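Local coordinates for protein mRNA export factor GLE1 (Saccharomyces cerevisiae, PDB 6B4E) that serves as a nuclear pore component in mRNA export, binds inositol hexakisphosphate and activates an enzyme partner, this chain being its C-terminal, all-helical NUP42- and DBP5-interacting part, at residues L182-Q190 with H201-I211; L254-S263 with L276-Q284. All blocks are in the same frame, centred on the assembly; numbering follows the deposited sequence. Where two conformers were deposited one is given.

Contact 1 of 2, residues L182-Q190 with H201-I211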
loop_
_atom_site.group_PDB
_atom_site.type_symbol
_atom_site.label_atom_id
_atom_site.label_comp_id
_atom_site.label_asym_id
_atom_site.label_seq_id
_atom_site.Cartn_x
_atom_site.Cartn_y
_atom_site.Cartn_z
ATOM N N LEU A 182 -4.089 3.198 2.290
ATOM C CA LEU A 182 -4.618 1.977 2.866
ATOM C C LEU A 182 -3.497 1.014 3.239
ATOM O O LEU A 182 -3.499 0.441 4.334
ATOM C CB LEU A 182 -5.581 1.321 1.886
ATOM C CG LEU A 182 -6.096 -0.043 2.348
ATOM C CD1 LEU A 182 -6.965 0.099 3.592
ATOM C CD2 LEU A 182 -6.854 -0.785 1.234
ATOM N N PHE A 183 -2.535 0.814 2.340
ATOM C CA PHE A 183 -1.444 -0.110 2.638
ATOM C C PHE A 183 -0.618 0.399 3.810
ATOM O O PHE A 183 -0.243 -0.370 4.700
ATOM C CB PHE A 183 -0.568 -0.300 1.402
ATOM C CG PHE A 183 0.535 -1.318 1.580
ATOM C CD1 PHE A 183 0.240 -2.659 1.660
ATOM C CD2 PHE A 183 1.860 -0.916 1.648
ATOM C CE1 PHE A 183 1.254 -3.596 1.815
ATOM C CE2 PHE A 183 2.873 -1.840 1.797
ATOM C CZ PHE A 183 2.568 -3.182 1.883
ATOM N N ALA A 184 -0.360 1.701 3.836
ATOM C CA ALA A 184 0.375 2.303 4.938
ATOM C C ALA A 184 -0.267 1.976 6.282
ATOM O O ALA A 184 0.419 1.538 7.216
ATOM C CB ALA A 184 0.468 3.811 4.731
ATOM N N ILE A 185 -1.574 2.229 6.403
ATOM C CA ILE A 185 -2.330 1.878 7.609
ATOM C C ILE A 185 -2.066 0.430 7.995
ATOM O O ILE A 185 -1.771 0.116 9.157
ATOM C CB ILE A 185 -3.838 2.114 7.380
ATOM C CG1 ILE A 185 -4.167 3.616 7.338
ATOM C CG2 ILE A 185 -4.693 1.384 8.431
ATOM C CD1 ILE A 185 -4.043 4.352 8.665
ATOM N N ILE A 186 -2.240 -0.485 7.038
ATOM C CA ILE A 186 -2.105 -1.902 7.349
ATOM C C ILE A 186 -0.729 -2.197 7.939
ATOM O O ILE A 186 -0.605 -2.990 8.884
ATOM C CB ILE A 186 -2.394 -2.747 6.092
ATOM C CG1 ILE A 186 -3.887 -2.647 5.738
ATOM C CG2 ILE A 186 -1.987 -4.207 6.312
ATOM C CD1 ILE A 186 -4.291 -3.287 4.427
ATOM N N THR A 187 0.328 -1.575 7.406
ATOM C CA THR A 187 1.659 -1.904 7.901
ATOM C C THR A 187 1.883 -1.438 9.332
ATOM O O THR A 187 2.751 -1.997 10.009
ATOM C CB THR A 187 2.781 -1.328 7.021
ATOM O OG1 THR A 187 2.817 0.104 7.096
ATOM C CG2 THR A 187 2.673 -1.792 5.558
ATOM N N ARG A 188 1.122 -0.453 9.820
ATOM C CA ARG A 188 1.351 0.080 11.159
ATOM C C ARG A 188 0.266 -0.319 12.156
ATOM O O ARG A 188 0.360 0.032 13.339
ATOM C CB ARG A 188 1.525 1.611 11.101
ATOM C CG ARG A 188 0.335 2.457 10.636
ATOM C CD ARG A 188 -0.783 2.550 11.650
ATOM N NE ARG A 188 -1.520 3.801 11.446
ATOM C CZ ARG A 188 -2.500 4.250 12.219
ATOM N NH1 ARG A 188 -2.910 3.553 13.259
ATOM N NH2 ARG A 188 -3.081 5.421 11.924
ATOM N N LEU A 189 -0.730 -1.084 11.728
ATOM C CA LEU A 189 -1.682 -1.682 12.653
ATOM C C LEU A 189 -1.117 -2.959 13.250
ATOM O O LEU A 189 -0.390 -3.704 12.588
ATOM C CB LEU A 189 -2.999 -2.010 11.949
ATOM C CG LEU A 189 -3.871 -0.845 11.476
ATOM C CD1 LEU A 189 -4.972 -1.374 10.569
ATOM C CD2 LEU A 189 -4.473 -0.106 12.641
ATOM N N GLN A 190 -1.467 -3.216 14.511
ATOM C CA GLN A 190 -1.179 -4.501 15.132
ATOM C C GLN A 190 -2.301 -5.477 14.833
ATOM O O GLN A 190 -3.466 -5.098 14.690
ATOM C CB GLN A 190 -1.025 -4.382 16.646
ATOM C CG GLN A 190 0.035 -3.394 17.095
ATOM C CD GLN A 190 1.435 -3.903 16.847
ATOM O OE1 GLN A 190 1.678 -5.110 16.845
ATOM N NE2 GLN A 190 2.366 -2.989 16.636
ATOM N N HIS A 201 2.208 -11.012 11.430
ATOM C CA HIS A 201 1.560 -9.956 10.663
ATOM C C HIS A 201 1.922 -10.139 9.196
ATOM O O HIS A 201 3.112 -10.195 8.867
ATOM C CB HIS A 201 2.031 -8.603 11.186
ATOM C CG HIS A 201 1.244 -7.431 10.681
ATOM N ND1 HIS A 201 1.031 -7.186 9.343
ATOM C CD2 HIS A 201 0.691 -6.387 11.346
ATOM C CE1 HIS A 201 0.353 -6.058 9.207
ATOM N NE2 HIS A 201 0.130 -5.558 10.407
ATOM N N PRO A 202 0.954 -10.252 8.288
ATOM C CA PRO A 202 1.306 -10.576 6.896
ATOM C C PRO A 202 1.941 -9.430 6.117
ATOM O O PRO A 202 2.556 -9.687 5.074
ATOM C CB PRO A 202 -0.039 -10.990 6.289
ATOM C CG PRO A 202 -1.047 -10.255 7.090
ATOM C CD PRO A 202 -0.503 -10.186 8.490
ATOM N N PHE A 203 1.809 -8.178 6.564
ATOM C CA PHE A 203 2.358 -7.018 5.854
ATOM C C PHE A 203 2.867 -6.015 6.876
ATOM O O PHE A 203 2.297 -4.930 7.050
ATOM C CB PHE A 203 1.311 -6.368 4.946
ATOM C CG PHE A 203 0.781 -7.296 3.897
ATOM C CD1 PHE A 203 1.574 -7.708 2.846
ATOM C CD2 PHE A 203 -0.503 -7.766 3.987
ATOM C CE1 PHE A 203 1.081 -8.556 1.926
ATOM C CE2 PHE A 203 -0.985 -8.611 3.063
ATOM C CZ PHE A 203 -0.201 -9.002 2.041
ATOM N N PRO A 204 3.969 -6.329 7.531
ATOM C CA PRO A 204 4.376 -5.613 8.748
ATOM C C PRO A 204 5.085 -4.298 8.439
ATOM O O PRO A 204 5.268 -3.910 7.285
ATOM C CB PRO A 204 5.305 -6.630 9.425
ATOM C CG PRO A 204 5.946 -7.339 8.268
ATOM C CD PRO A 204 4.822 -7.508 7.272
ATOM N N ILE A 205 5.475 -3.601 9.513
ATOM C CA ILE A 205 5.970 -2.236 9.390
ATOM C C ILE A 205 7.256 -2.181 8.572
ATOM O O ILE A 205 7.558 -1.157 7.959
ATOM C CB ILE A 205 6.126 -1.612 10.799
ATOM C CG1 ILE A 205 6.407 -0.114 10.720
ATOM C CG2 ILE A 205 7.235 -2.283 11.621
ATOM C CD1 ILE A 205 5.259 0.683 10.230
ATOM N N ALA A 206 8.019 -3.283 8.524
ATOM C CA ALA A 206 9.196 -3.335 7.662
ATOM C C ALA A 206 8.862 -2.942 6.229
ATOM O O ALA A 206 9.715 -2.406 5.519
ATOM C CB ALA A 206 9.801 -4.747 7.679
ATOM N N LEU A 207 7.641 -3.230 5.776
ATOM C CA LEU A 207 7.299 -2.950 4.387
ATOM C C LEU A 207 7.189 -1.455 4.128
ATOM O O LEU A 207 7.396 -1.014 2.992
ATOM C CB LEU A 207 5.998 -3.655 4.018
ATOM C CG LEU A 207 6.014 -5.180 4.192
ATOM C CD1 LEU A 207 4.766 -5.771 3.563
ATOM C CD2 LEU A 207 7.265 -5.806 3.594
ATOM N N SER A 208 6.859 -0.667 5.163
ATOM C CA SER A 208 6.926 0.784 5.055
ATOM C C SER A 208 8.361 1.265 4.975
ATOM O O SER A 208 8.649 2.216 4.242
ATOM C CB SER A 208 6.230 1.464 6.239
ATOM O OG SER A 208 4.833 1.554 6.038
ATOM N N TRP A 209 9.275 0.659 5.747
ATOM C CA TRP A 209 10.682 0.991 5.572
ATOM C C TRP A 209 11.106 0.763 4.121
ATOM O O TRP A 209 11.736 1.636 3.516
ATOM C CB TRP A 209 11.570 0.184 6.536
ATOM C CG TRP A 209 13.015 0.580 6.419
ATOM C CD1 TRP A 209 13.898 0.160 5.469
ATOM C CD2 TRP A 209 13.749 1.471 7.275
ATOM N NE1 TRP A 209 15.116 0.739 5.659
ATOM C CE2 TRP A 209 15.059 1.556 6.757
ATOM C CE3 TRP A 209 13.425 2.212 8.408
ATOM C CZ2 TRP A 209 16.044 2.351 7.329
ATOM C CZ3 TRP A 209 14.412 3.002 8.984
ATOM C CH2 TRP A 209 15.706 3.064 8.443
ATOM N N HIS A 210 10.692 -0.363 3.517
ATOM C CA HIS A 210 11.105 -0.660 2.142
ATOM C C HIS A 210 10.670 0.439 1.184
ATOM O O HIS A 210 11.422 0.821 0.279
ATOM C CB HIS A 210 10.509 -1.979 1.640
ATOM C CG HIS A 210 10.989 -3.200 2.359
ATOM N ND1 HIS A 210 12.225 -3.279 2.963
ATOM C CD2 HIS A 210 10.397 -4.401 2.553
ATOM C CE1 HIS A 210 12.364 -4.470 3.523
ATOM N NE2 HIS A 210 11.273 -5.176 3.277
ATOM N N ILE A 211 9.440 0.926 1.339
ATOM C CA ILE A 211 8.921 1.940 0.425
ATOM C C ILE A 211 9.780 3.187 0.469
ATOM O O ILE A 211 10.191 3.711 -0.574
ATOM C CB ILE A 211 7.459 2.278 0.766
ATOM C CG1 ILE A 211 6.566 1.077 0.480
ATOM C CG2 ILE A 211 6.989 3.502 -0.050
ATOM C CD1 ILE A 211 5.155 1.209 1.026
#

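Contact 2 of 2, residues L254-S263 with L276-Q284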
loop_
_atom_site.group_PDB
_atom_site.type_symbol
_atom_site.label_atom_id
_atom_site.label_comp_id
_atom_site.label_asym_id
_atom_site.label_seq_id
_atom_site.Cartn_x
_atom_site.Cartn_y
_atom_site.Cartn_z
ATOM N N LEU A 254 12.874 10.002 7.570
ATOM C CA LEU A 254 11.893 11.070 7.364
ATOM C C LEU A 254 12.571 12.363 6.947
ATOM O O LEU A 254 12.052 13.099 6.092
ATOM C CB LEU A 254 11.063 11.306 8.626
ATOM C CG LEU A 254 10.146 10.164 9.083
ATOM C CD1 LEU A 254 9.214 10.717 10.166
ATOM C CD2 LEU A 254 9.348 9.580 7.953
ATOM N N ILE A 255 13.721 12.675 7.550
ATOM C CA ILE A 255 14.484 13.841 7.116
ATOM C C ILE A 255 14.922 13.673 5.667
ATOM O O ILE A 255 14.919 14.631 4.886
ATOM C CB ILE A 255 15.681 14.069 8.056
ATOM C CG1 ILE A 255 15.166 14.440 9.455
ATOM C CG2 ILE A 255 16.633 15.137 7.498
ATOM C CD1 ILE A 255 16.201 14.404 10.527
ATOM N N LEU A 256 15.324 12.463 5.284
ATOM C CA LEU A 256 15.804 12.255 3.926
ATOM C C LEU A 256 14.689 12.504 2.918
ATOM O O LEU A 256 14.904 13.193 1.916
ATOM C CB LEU A 256 16.386 10.852 3.773
ATOM C CG LEU A 256 17.148 10.618 2.464
ATOM C CD1 LEU A 256 18.428 11.477 2.381
ATOM C CD2 LEU A 256 17.500 9.178 2.349
ATOM N N ILE A 257 13.479 11.981 3.168
ATOM C CA ILE A 257 12.397 12.209 2.196
ATOM C C ILE A 257 11.883 13.644 2.272
ATOM O O ILE A 257 11.562 14.254 1.246
ATOM C CB ILE A 257 11.232 11.199 2.350
ATOM C CG1 ILE A 257 10.559 11.209 3.739
ATOM C CG2 ILE A 257 11.698 9.827 1.991
ATOM C CD1 ILE A 257 9.209 10.467 3.750
ATOM N N GLY A 258 11.752 14.197 3.479
ATOM C CA GLY A 258 11.071 15.473 3.618
ATOM C C GLY A 258 11.935 16.681 3.334
ATOM O O GLY A 258 11.426 17.708 2.869
ATOM N N GLU A 259 13.237 16.596 3.620
ATOM C CA GLU A 259 14.172 17.687 3.356
ATOM C C GLU A 259 14.989 17.429 2.095
ATOM O O GLU A 259 14.945 18.218 1.147
ATOM C CB GLU A 259 15.116 17.891 4.550
ATOM C CG GLU A 259 16.213 18.921 4.303
ATOM C CD GLU A 259 15.655 20.308 3.970
ATOM O OE1 GLU A 259 16.155 20.951 3.026
ATOM O OE2 GLU A 259 14.714 20.757 4.662
ATOM N N GLU A 260 15.725 16.315 2.060
ATOM C CA GLU A 260 16.691 16.108 0.985
ATOM C C GLU A 260 16.011 15.803 -0.344
ATOM O O GLU A 260 16.340 16.403 -1.368
ATOM C CB GLU A 260 17.665 14.988 1.367
ATOM C CG GLU A 260 18.807 14.776 0.380
ATOM C CD GLU A 260 19.716 16.001 0.236
ATOM O OE1 GLU A 260 20.514 16.040 -0.726
ATOM O OE2 GLU A 260 19.636 16.923 1.081
ATOM N N LEU A 261 15.072 14.861 -0.360
ATOM C CA LEU A 261 14.424 14.499 -1.617
ATOM C C LEU A 261 13.638 15.677 -2.191
ATOM O O LEU A 261 13.715 15.956 -3.394
ATOM C CB LEU A 261 13.532 13.281 -1.391
ATOM C CG LEU A 261 12.907 12.653 -2.636
ATOM C CD1 LEU A 261 13.967 12.159 -3.610
ATOM C CD2 LEU A 261 12.001 11.517 -2.221
ATOM N N THR A 262 12.894 16.396 -1.351
ATOM C CA THR A 262 12.163 17.564 -1.841
ATOM C C THR A 262 13.121 18.653 -2.325
ATOM O O THR A 262 12.855 19.316 -3.337
ATOM C CB THR A 262 11.242 18.119 -0.751
ATOM O OG1 THR A 262 12.019 18.480 0.394
ATOM C CG2 THR A 262 10.221 17.110 -0.332
ATOM N N SER A 263 14.230 18.868 -1.605
ATOM C CA SER A 263 15.197 19.888 -2.016
ATOM C C SER A 263 15.780 19.568 -3.384
ATOM O O SER A 263 15.943 20.459 -4.229
ATOM C CB SER A 263 16.332 20.011 -0.990
ATOM O OG SER A 263 15.969 20.794 0.128
ATOM N N LEU A 276 4.790 17.493 1.242
ATOM C CA LEU A 276 5.670 16.680 2.078
ATOM C C LEU A 276 6.567 17.568 2.928
ATOM O O LEU A 276 6.825 17.271 4.099
ATOM C CB LEU A 276 6.515 15.740 1.217
ATOM C CG LEU A 276 7.284 14.649 1.970
ATOM C CD1 LEU A 276 6.338 13.736 2.732
ATOM C CD2 LEU A 276 8.144 13.816 1.016
ATOM N N ARG A 277 7.044 18.680 2.361
ATOM C CA ARG A 277 7.865 19.586 3.156
ATOM C C ARG A 277 7.051 20.205 4.290
ATOM O O ARG A 277 7.572 20.415 5.387
ATOM C CB ARG A 277 8.476 20.668 2.265
ATOM C CG ARG A 277 9.218 21.743 3.054
ATOM C CD ARG A 277 10.091 22.614 2.170
ATOM N NE ARG A 277 11.187 21.868 1.562
ATOM C CZ ARG A 277 12.351 21.613 2.154
ATOM N NH1 ARG A 277 13.287 20.926 1.505
ATOM N NH2 ARG A 277 12.586 22.036 3.391
ATOM N N ILE A 278 5.770 20.506 4.047
ATOM C CA ILE A 278 4.911 21.028 5.115
ATOM C C ILE A 278 4.764 20.003 6.241
ATOM O O ILE A 278 4.755 20.367 7.431
ATOM C CB ILE A 278 3.541 21.431 4.533
ATOM C CG1 ILE A 278 3.706 22.673 3.633
ATOM C CG2 ILE A 278 2.519 21.650 5.635
ATOM C CD1 ILE A 278 4.169 23.919 4.345
ATOM N N LEU A 279 4.632 18.714 5.884
ATOM C CA LEU A 279 4.552 17.657 6.893
ATOM C C LEU A 279 5.854 17.554 7.678
ATOM O O LEU A 279 5.840 17.408 8.916
ATOM C CB LEU A 279 4.223 16.317 6.240
ATOM C CG LEU A 279 2.824 16.206 5.629
ATOM C CD1 LEU A 279 2.637 14.971 4.820
ATOM C CD2 LEU A 279 1.727 16.250 6.707
ATOM N N LEU A 280 6.993 17.621 6.976
ATOM C CA LEU A 280 8.274 17.646 7.676
ATOM C C LEU A 280 8.305 18.800 8.671
ATOM O O LEU A 280 8.720 18.632 9.824
ATOM C CB LEU A 280 9.425 17.786 6.675
ATOM C CG LEU A 280 10.818 18.080 7.277
ATOM C CD1 LEU A 280 11.526 16.805 7.607
ATOM C CD2 LEU A 280 11.681 18.948 6.369
ATOM N N GLU A 281 7.865 19.980 8.238
ATOM C CA GLU A 281 7.903 21.154 9.101
ATOM C C GLU A 281 7.011 20.992 10.324
ATOM O O GLU A 281 7.359 21.460 11.418
ATOM C CB GLU A 281 7.493 22.401 8.318
ATOM C CG GLU A 281 8.484 22.798 7.254
ATOM C CD GLU A 281 7.966 23.895 6.317
ATOM O OE1 GLU A 281 6.812 24.380 6.488
ATOM O OE2 GLU A 281 8.741 24.277 5.418
ATOM N N ALA A 282 5.848 20.374 10.160
ATOM C CA ALA A 282 4.972 20.156 11.304
ATOM C C ALA A 282 5.632 19.242 12.326
ATOM O O ALA A 282 5.506 19.455 13.535
ATOM C CB ALA A 282 3.644 19.565 10.822
ATOM N N TRP A 283 6.320 18.204 11.849
ATOM C CA TRP A 283 7.038 17.295 12.736
ATOM C C TRP A 283 8.175 18.014 13.431
ATOM O O TRP A 283 8.384 17.855 14.644
ATOM C CB TRP A 283 7.556 16.121 11.917
ATOM C CG TRP A 283 8.482 15.179 12.619
ATOM C CD1 TRP A 283 8.302 14.585 13.839
ATOM C CD2 TRP A 283 9.718 14.697 12.115
ATOM N NE1 TRP A 283 9.368 13.756 14.125
ATOM C CE2 TRP A 283 10.254 13.815 13.080
ATOM C CE3 TRP A 283 10.437 14.923 10.935
ATOM C CZ2 TRP A 283 11.470 13.174 12.903
ATOM C CZ3 TRP A 283 11.641 14.288 10.765
ATOM C CH2 TRP A 283 12.151 13.422 11.743
ATOM N N GLN A 284 8.927 18.814 12.670
ATOM C CA GLN A 284 10.010 19.595 13.259
ATOM C C GLN A 284 9.501 20.556 14.312
ATOM O O GLN A 284 10.266 20.966 15.192
ATOM C CB GLN A 284 10.750 20.346 12.153
ATOM C CG GLN A 284 11.567 19.424 11.290
ATOM C CD GLN A 284 12.160 20.147 10.089
ATOM O OE1 GLN A 284 11.587 21.123 9.578
ATOM N NE2 GLN A 284 13.315 19.688 9.647
#

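Contact 1 of 2, residues L182-Q190 with H201-I211
The ring of Phe183 is met at its edge by two methyl groups, Leu207 CD1 at 3.8 Å from CZ and Ile211 CD1 at 3.9 Å from CE2, while CG2 of Thr187 lies over one face, toward the rim. His201 shows how one flat group can tie a loop to a helix end. Its NE2 sits between Leu189 O (2.9 Å) and Ile186 O (3.1 Å), both weak bonds because neither is straight. ND1 accepts the N-H of Phe203 in the ring plane, and Pro204 CA rests against one face. Thr187 sits where the ending helix 169-188 meets the chain leading into helix 206-216. With chi1 at 68°, OG1 stands between its own backbone N and carbonyl carbon; from there it donates to Ala184 O (2.8 Å) and accepts from Ser208 OG at 2.7 Å. Ser208 OG is also bonded to Trp234 of helix 225-264, and Thr187 CA approaches Phe203 O at 3.2 Å in a CA-H...O contact. A valine in place of Thr187 would probably rob the buried Ser208 hydroxyl of its acceptor and Ala184 O of a side-chain donor. The hydroxyls thus form a chain of hydrogen bonds, Ser208 to Thr187 to Ala184 O, beside the apolar packing of Phe183, and His201, donating at NE2 while accepting at ND1, is probably neutral, its N-H offered to carbonyls at the helix's partially negative C-terminal end.

Contact 2 of 2, residues L254-S263 with L276-Q284
Arg277 NH2 donates to Glu259 OE2 at 2.8 Å, the stronger half of a salt bridge whose other half, NH1 to Glu259 OE1 at 3.2 Å, is weak; Glu259 was deposited in two conformers and the pairing is described for one. The setting is a helical hairpin of helices 225-264 and 271-284, whose segments 254-263 and 276-284 run obliquely antiparallel, 136° between directions, axes 8.5 Å apart at closest. A bend at chi3 (-65°) turns the guanidinium of Arg277 back over the partner helix, a knob among Gly258, Glu259, Thr262 and Ser263. It meets the carboxylate with the two planes 68° apart. Gly258 explains the close approach: a CB there would collide with Leu280 CB, whose side chain instead lays CD2 at 3.7 Å from Gly258 O. Farther along, Leu254 CD1 sits over the six-membered ring of Trp283 in a CH-pi contact, and Ile255 CG1 comes to the ring edge, 3.8 Å from CZ3. Between residues 256 and 261 the helix widens into a pi-type turn, where Leu261 N bonds Leu256 O. Within that turn the buried Ile257 O has no polar partner and faces a methyl group, Leu276 CD2, at 3.5 Å.

The centre of contact 1 lies about 10 Å from that of the chain, the centre of contact 2 about 22 Å. Both are partly buried, but contact 1 relies on hydroxyls, an imidazole and carbonyls beside apolar packing, whereas the peripheral hairpin carries an ion pair between partly exposed Glu259 and Arg277, with apolar packing behind it. Their segments lie on four different helices, yet helix 225-264, which carries half of contact 2, also packs against contact 1 through Trp234, and its Leu254 and Ile257 touch Leu212 of helix 206-216. The centres stand 21 Å apart and the contacts do not touch. Each nevertheless reaches another protein's chain, contact 1 with hydrogen bonds of Trp209 and His210 with its backbone, contact 2 by apolar packing.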